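Local coordinates for alcohol dehydrogenase IV (Corynebacterium glutamicum, PDB 3IV7), which probably works as an NAD-dependent oxidoreductase of the iron-containing alcohol dehydrogenase family, with maleylacetate reduction as its likely activity, at residues A[264-269]-A[346-351]; A[245-250]-A[319-324]. One frame throughout, in Å; residues are numbered along the deposited sequence.

Interaction 1. Residues A[264-269]-A[346-351]; sequences LPYVLA and LEAALN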
loop_
_atom_site.group_PDB
_atom_site.type_symbol
_atom_site.label_atom_id
_atom_site.label_comp_id
_atom_site.label_asym_id
_atom_site.label_seq_id
_atom_site.Cartn_x
_atom_site.Cartn_y
_atom_site.Cartn_z
ATOM N N LEU A 264 7.742 -2.381 23.934
ATOM C CA LEU A 264 8.402 -2.105 22.653
ATOM C C LEU A 264 9.920 -1.906 22.707
ATOM O O LEU A 264 10.650 -2.588 21.999
ATOM C CB LEU A 264 7.728 -0.917 21.962
ATOM C CG LEU A 264 8.378 -0.436 20.644
ATOM C CD1 LEU A 264 8.479 -1.568 19.617
ATOM C CD2 LEU A 264 7.599 0.773 20.075
ATOM N N PRO A 265 10.409 -0.976 23.549
ATOM C CA PRO A 265 11.866 -0.779 23.537
ATOM C C PRO A 265 12.669 -2.009 23.922
ATOM O O PRO A 265 13.809 -2.166 23.477
ATOM C CB PRO A 265 12.072 0.314 24.560
ATOM C CG PRO A 265 10.796 0.230 25.464
ATOM C CD PRO A 265 9.736 -0.101 24.531
ATOM N N TYR A 266 12.093 -2.862 24.759
ATOM C CA TYR A 266 12.762 -4.103 25.199
ATOM C C TYR A 266 12.810 -5.139 24.062
ATOM O O TYR A 266 13.835 -5.797 23.855
ATOM C CB TYR A 266 12.088 -4.661 26.500
ATOM C CG TYR A 266 12.228 -3.664 27.607
ATOM C CD1 TYR A 266 13.449 -3.504 28.263
ATOM C CD2 TYR A 266 11.227 -2.757 27.870
ATOM C CE1 TYR A 266 13.641 -2.511 29.159
ATOM C CE2 TYR A 266 11.392 -1.779 28.792
ATOM C CZ TYR A 266 12.613 -1.646 29.437
ATOM O OH TYR A 266 12.798 -0.651 30.372
ATOM N N VAL A 267 11.745 -5.217 23.273
ATOM C CA VAL A 267 11.748 -6.128 22.108
ATOM C C VAL A 267 12.678 -5.578 21.044
ATOM O O VAL A 267 13.417 -6.329 20.417
ATOM C CB VAL A 267 10.391 -6.352 21.549
ATOM C CG1 VAL A 267 10.483 -7.265 20.322
ATOM C CG2 VAL A 267 9.452 -6.957 22.636
ATOM N N LEU A 268 12.702 -4.262 20.885
ATOM C CA LEU A 268 13.637 -3.660 19.937
ATOM C C LEU A 268 15.072 -3.954 20.354
ATOM O O LEU A 268 15.878 -4.448 19.538
ATOM C CB LEU A 268 13.435 -2.176 19.825
ATOM C CG LEU A 268 14.361 -1.470 18.841
ATOM C CD1 LEU A 268 14.257 -2.116 17.428
ATOM C CD2 LEU A 268 14.009 -0.008 18.810
ATOM N N ALA A 269 15.402 -3.647 21.608
ATOM C CA ALA A 269 16.751 -3.892 22.139
ATOM C C ALA A 269 17.155 -5.332 21.963
ATOM O O ALA A 269 18.285 -5.624 21.591
ATOM C CB ALA A 269 16.817 -3.514 23.615
ATOM N N LEU A 346 11.205 -9.721 30.096
ATOM C CA LEU A 346 10.077 -9.290 30.917
ATOM C C LEU A 346 10.522 -8.675 32.283
ATOM O O LEU A 346 9.840 -7.814 32.812
ATOM C CB LEU A 346 9.094 -10.434 31.131
ATOM C CG LEU A 346 8.245 -10.805 29.913
ATOM C CD1 LEU A 346 7.298 -11.976 30.257
ATOM C CD2 LEU A 346 7.474 -9.618 29.428
ATOM N N GLU A 347 11.652 -9.136 32.834
ATOM C CA GLU A 347 12.217 -8.524 34.059
ATOM C C GLU A 347 12.616 -7.093 33.795
ATOM O O GLU A 347 12.392 -6.223 34.622
ATOM C CB GLU A 347 13.454 -9.277 34.542
ATOM C CG GLU A 347 13.191 -10.604 35.101
ATOM C CD GLU A 347 14.464 -11.414 35.262
ATOM O OE1 GLU A 347 15.541 -10.805 35.504
ATOM O OE2 GLU A 347 14.386 -12.651 35.135
ATOM N N ALA A 348 13.222 -6.852 32.642
ATOM C CA ALA A 348 13.635 -5.494 32.257
ATOM C C ALA A 348 12.434 -4.575 32.091
ATOM O O ALA A 348 12.457 -3.429 32.555
ATOM C CB ALA A 348 14.468 -5.525 30.970
ATOM N N ALA A 349 11.394 -5.069 31.414
ATOM C CA ALA A 349 10.178 -4.294 31.194
ATOM C C ALA A 349 9.433 -4.058 32.506
ATOM O O ALA A 349 8.815 -3.026 32.679
ATOM C CB ALA A 349 9.270 -4.975 30.187
ATOM N N LEU A 350 9.484 -5.033 33.409
ATOM C CA LEU A 350 8.845 -4.925 34.695
ATOM C C LEU A 350 9.328 -3.722 35.459
ATOM O O LEU A 350 8.520 -2.966 35.992
ATOM C CB LEU A 350 9.113 -6.170 35.531
ATOM C CG LEU A 350 8.603 -6.143 36.986
ATOM C CD1 LEU A 350 7.062 -6.091 37.048
ATOM C CD2 LEU A 350 9.160 -7.337 37.743
ATOM N N ASN A 351 10.648 -3.558 35.535
ATOM C CA ASN A 351 11.251 -2.469 36.329
ATOM C C ASN A 351 11.770 -1.299 35.551
ATOM O O ASN A 351 12.334 -0.371 36.122
ATOM C CB ASN A 351 12.338 -3.042 37.193
ATOM C CG ASN A 351 11.793 -3.979 38.177
ATOM O OD1 ASN A 351 10.736 -3.717 38.738
ATOM N ND2 ASN A 351 12.441 -5.121 38.355
#
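Y266 lays one face of its ring over the backbone of helix 339-351, where A348 and A349 offer nothing bulkier than a methyl group. The CA of A349 stands 3.9 Å from the centroid of the Y266 ring and only 18° off the ring normal, a CH-pi contact made over the face. The carbonyl carbon of A348 lies over the same face, and both atoms are set off from its centre toward the rim. Two methyls add to the hold on the two sides of the ring: A348 CB meets Y266 CD1 at 3.5 Å, and A349 CB meets Y266 CD2 at 3.8 Å. The tyrosine thus rests on two consecutive residues, and alanine suits both positions because a short side chain lets the flat ring come down almost onto the main chain; at the closest pair of CA atoms, Y266 and A349, the backbones are 6.5 Å apart. With CG anti to the carbonyl carbon (chi1 -62°), the ring is carried off its own helix and across to the other.

The phenol hydroxyl runs past the alanines to E353, whose backbone oxygen it hydrogen-bonds, so the polar end of a buried side chain is satisfied while the ring supplies apolar surface. This bond ties Y266 to the chain just after segment 346-351, and P355 touches the side chain there as well. One residue before the tyrosine, P265 has no N-H to give to the preceding turn, and helix 256-271 is kinked at this point. L308 packs against A349 from a loop. An aromatic residue bedded on small ones, joining two helices far apart in sequence, is plain helix-to-helix packing within the all-helical C-terminal domain of the iron-containing alcohol dehydrogenase fold.

Interaction 2. Residues A[245-250]-A[319-324]; sequences CHTLGG and AEAVDV
T247 reaches from helix 240-250 toward helix 318-326 with both branches of its side chain, and each finds something different. The methyl CG2 is anti to the backbone N and sits over the main chain of A321, 3.7 Å from A321 O and 3.8 Å from A321 CA. The hydroxyl OG1, beside the backbone N (chi1 -63°), lies 3.5 Å from V324 CG1, as the threonine and valine side chains pass each other in opposite directions. V324 also brings its CB to 4.0 Å from T247 CG2. This is the close-packed part of the contact. A321 suits it because its small methyl leaves the main chain open to the threonine.

Elsewhere the fit is slacker. L248 CD2 comes no nearer than 4.3 Å to A321 CB, and the leucine spends much of its bulk on T259 and V263 of helix 256-271 and on L308 and F313. The helix axes approach to 9.6 Å with 125° between their directions, so they diverge quickly on leaving the crossing. V324 stands at the partly exposed margin, while E320 and D323 are on the exposed side of their helix; D323 forms a salt bridge with R339 outside the contact.

The polar end of T247 is settled by a residue just beyond V324: OG1 hydrogen-bonds T325 OG1, which also bonds A321 O, and a further, weak bond joins T247 OG1 to K243 O in its own helix. Threonine therefore does two jobs here. Its methyl packs like that of a small apolar residue, whereas its hydroxyl joins T325 and, through it, A321 O in a short chain of hydrogen bonds between the helices, giving the junction a directional component that van der Waals contact alone would lack.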
loop_
_atom_site.group_PDB
_atom_site.type_symbol
_atom_site.label_atom_id
_atom_site.label_comp_id
_atom_site.label_asym_id
_atom_site.label_seq_id
_atom_site.Cartn_x
_atom_site.Cartn_y
_atom_site.Cartn_z
ATOM N N CYS A 245 2.622 -8.847 24.258
ATOM C CA CYS A 245 1.531 -7.954 24.652
ATOM C C CYS A 245 0.169 -8.621 24.706
ATOM O O CYS A 245 -0.649 -8.306 25.592
ATOM C CB CYS A 245 1.517 -6.725 23.756
ATOM S SG CYS A 245 3.010 -5.702 24.033
ATOM N N HIS A 246 -0.082 -9.558 23.781
ATOM C CA HIS A 246 -1.328 -10.310 23.777
ATOM C C HIS A 246 -1.448 -11.106 25.096
ATOM O O HIS A 246 -2.471 -11.067 25.730
ATOM C CB HIS A 246 -1.392 -11.248 22.551
ATOM C CG HIS A 246 -2.707 -11.957 22.383
ATOM N ND1 HIS A 246 -2.832 -13.329 22.492
ATOM C CD2 HIS A 246 -3.945 -11.489 22.080
ATOM C CE1 HIS A 246 -4.088 -13.673 22.257
ATOM N NE2 HIS A 246 -4.785 -12.573 22.019
ATOM N N THR A 247 -0.385 -11.797 25.486
ATOM C CA THR A 247 -0.338 -12.516 26.785
ATOM C C THR A 247 -0.560 -11.562 27.955
ATOM O O THR A 247 -1.362 -11.843 28.843
ATOM C CB THR A 247 1.020 -13.206 26.999
ATOM O OG1 THR A 247 1.227 -14.204 26.002
ATOM C CG2 THR A 247 1.105 -13.863 28.402
ATOM N N LEU A 248 0.139 -10.413 27.948
ATOM C CA LEU A 248 0.058 -9.494 29.085
ATOM C C LEU A 248 -1.346 -8.871 29.194
ATOM O O LEU A 248 -1.860 -8.696 30.296
ATOM C CB LEU A 248 1.165 -8.420 29.030
ATOM C CG LEU A 248 2.636 -8.876 29.223
ATOM C CD1 LEU A 248 3.614 -7.696 29.105
ATOM C CD2 LEU A 248 2.833 -9.577 30.561
ATOM N N GLY A 249 -1.969 -8.582 28.053
ATOM C CA GLY A 249 -3.344 -8.042 28.024
ATOM C C GLY A 249 -4.395 -9.111 28.303
ATOM O O GLY A 249 -5.366 -8.869 29.001
ATOM N N GLY A 250 -4.171 -10.307 27.778
ATOM C CA GLY A 250 -5.147 -11.387 27.875
ATOM C C GLY A 250 -5.146 -12.067 29.213
ATOM O O GLY A 250 -6.176 -12.165 29.874
ATOM N N ALA A 319 7.070 -16.122 34.925
ATOM C CA ALA A 319 7.162 -17.545 34.552
ATOM C C ALA A 319 5.923 -17.976 33.714
ATOM O O ALA A 319 6.054 -18.670 32.714
ATOM C CB ALA A 319 7.316 -18.429 35.801
ATOM N N GLU A 320 4.740 -17.553 34.142
ATOM C CA GLU A 320 3.515 -17.874 33.441
ATOM C C GLU A 320 3.443 -17.134 32.087
ATOM O O GLU A 320 3.078 -17.736 31.052
ATOM C CB GLU A 320 2.312 -17.506 34.296
ATOM C CG GLU A 320 0.944 -17.810 33.640
ATOM C CD GLU A 320 -0.234 -17.396 34.526
ATOM O OE1 GLU A 320 0.013 -16.897 35.658
ATOM O OE2 GLU A 320 -1.401 -17.560 34.090
ATOM N N ALA A 321 3.758 -15.834 32.093
ATOM C CA ALA A 321 3.731 -15.080 30.879
ATOM C C ALA A 321 4.587 -15.787 29.855
ATOM O O ALA A 321 4.216 -15.886 28.690
ATOM C CB ALA A 321 4.245 -13.631 31.109
ATOM N N VAL A 322 5.767 -16.198 30.290
ATOM C CA VAL A 322 6.715 -16.897 29.440
ATOM C C VAL A 322 6.165 -18.234 28.968
ATOM O O VAL A 322 6.235 -18.553 27.777
ATOM C CB VAL A 322 8.014 -17.112 30.157
ATOM C CG1 VAL A 322 8.851 -18.096 29.427
ATOM C CG2 VAL A 322 8.732 -15.745 30.330
ATOM N N ASP A 323 5.587 -18.998 29.889
ATOM C CA ASP A 323 4.897 -20.253 29.525
ATOM C C ASP A 323 3.940 -20.109 28.369
ATOM O O ASP A 323 3.978 -20.897 27.447
ATOM C CB ASP A 323 4.098 -20.789 30.684
ATOM C CG ASP A 323 4.721 -21.902 31.294
ATOM O OD1 ASP A 323 4.824 -22.957 30.618
ATOM O OD2 ASP A 323 5.136 -21.759 32.446
ATOM N N VAL A 324 3.048 -19.127 28.482
ATOM C CA VAL A 324 2.003 -18.879 27.517
ATOM C C VAL A 324 2.486 -18.325 26.179
ATOM O O VAL A 324 1.849 -18.536 25.140
ATOM C CB VAL A 324 1.008 -17.869 28.094
ATOM C CG1 VAL A 324 0.049 -17.385 27.009
ATOM C CG2 VAL A 324 0.261 -18.495 29.270
#

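Overall arrangement
Interactions 1 and 2 join two pairs of successive helices crosswise: helix 256-271 meets helix 339-351 in one, and helix 240-250 meets helix 318-326 in the other. They lie on the same side of the chain's centre, about 14 Å apart between centres, and are linked by L346, whose CD1 packs 3.6 Å from A321 CB and 4.0 Å from V322 CG2. In interaction 1 every touching residue is buried, and the chemistry is that of an aromatic face on alanines. Interaction 2 is buried too, apart from the partly exposed V324, and its buried T247 adds a hydroxyl to the methyl packing. In both, the polar group is satisfied just beyond the segments.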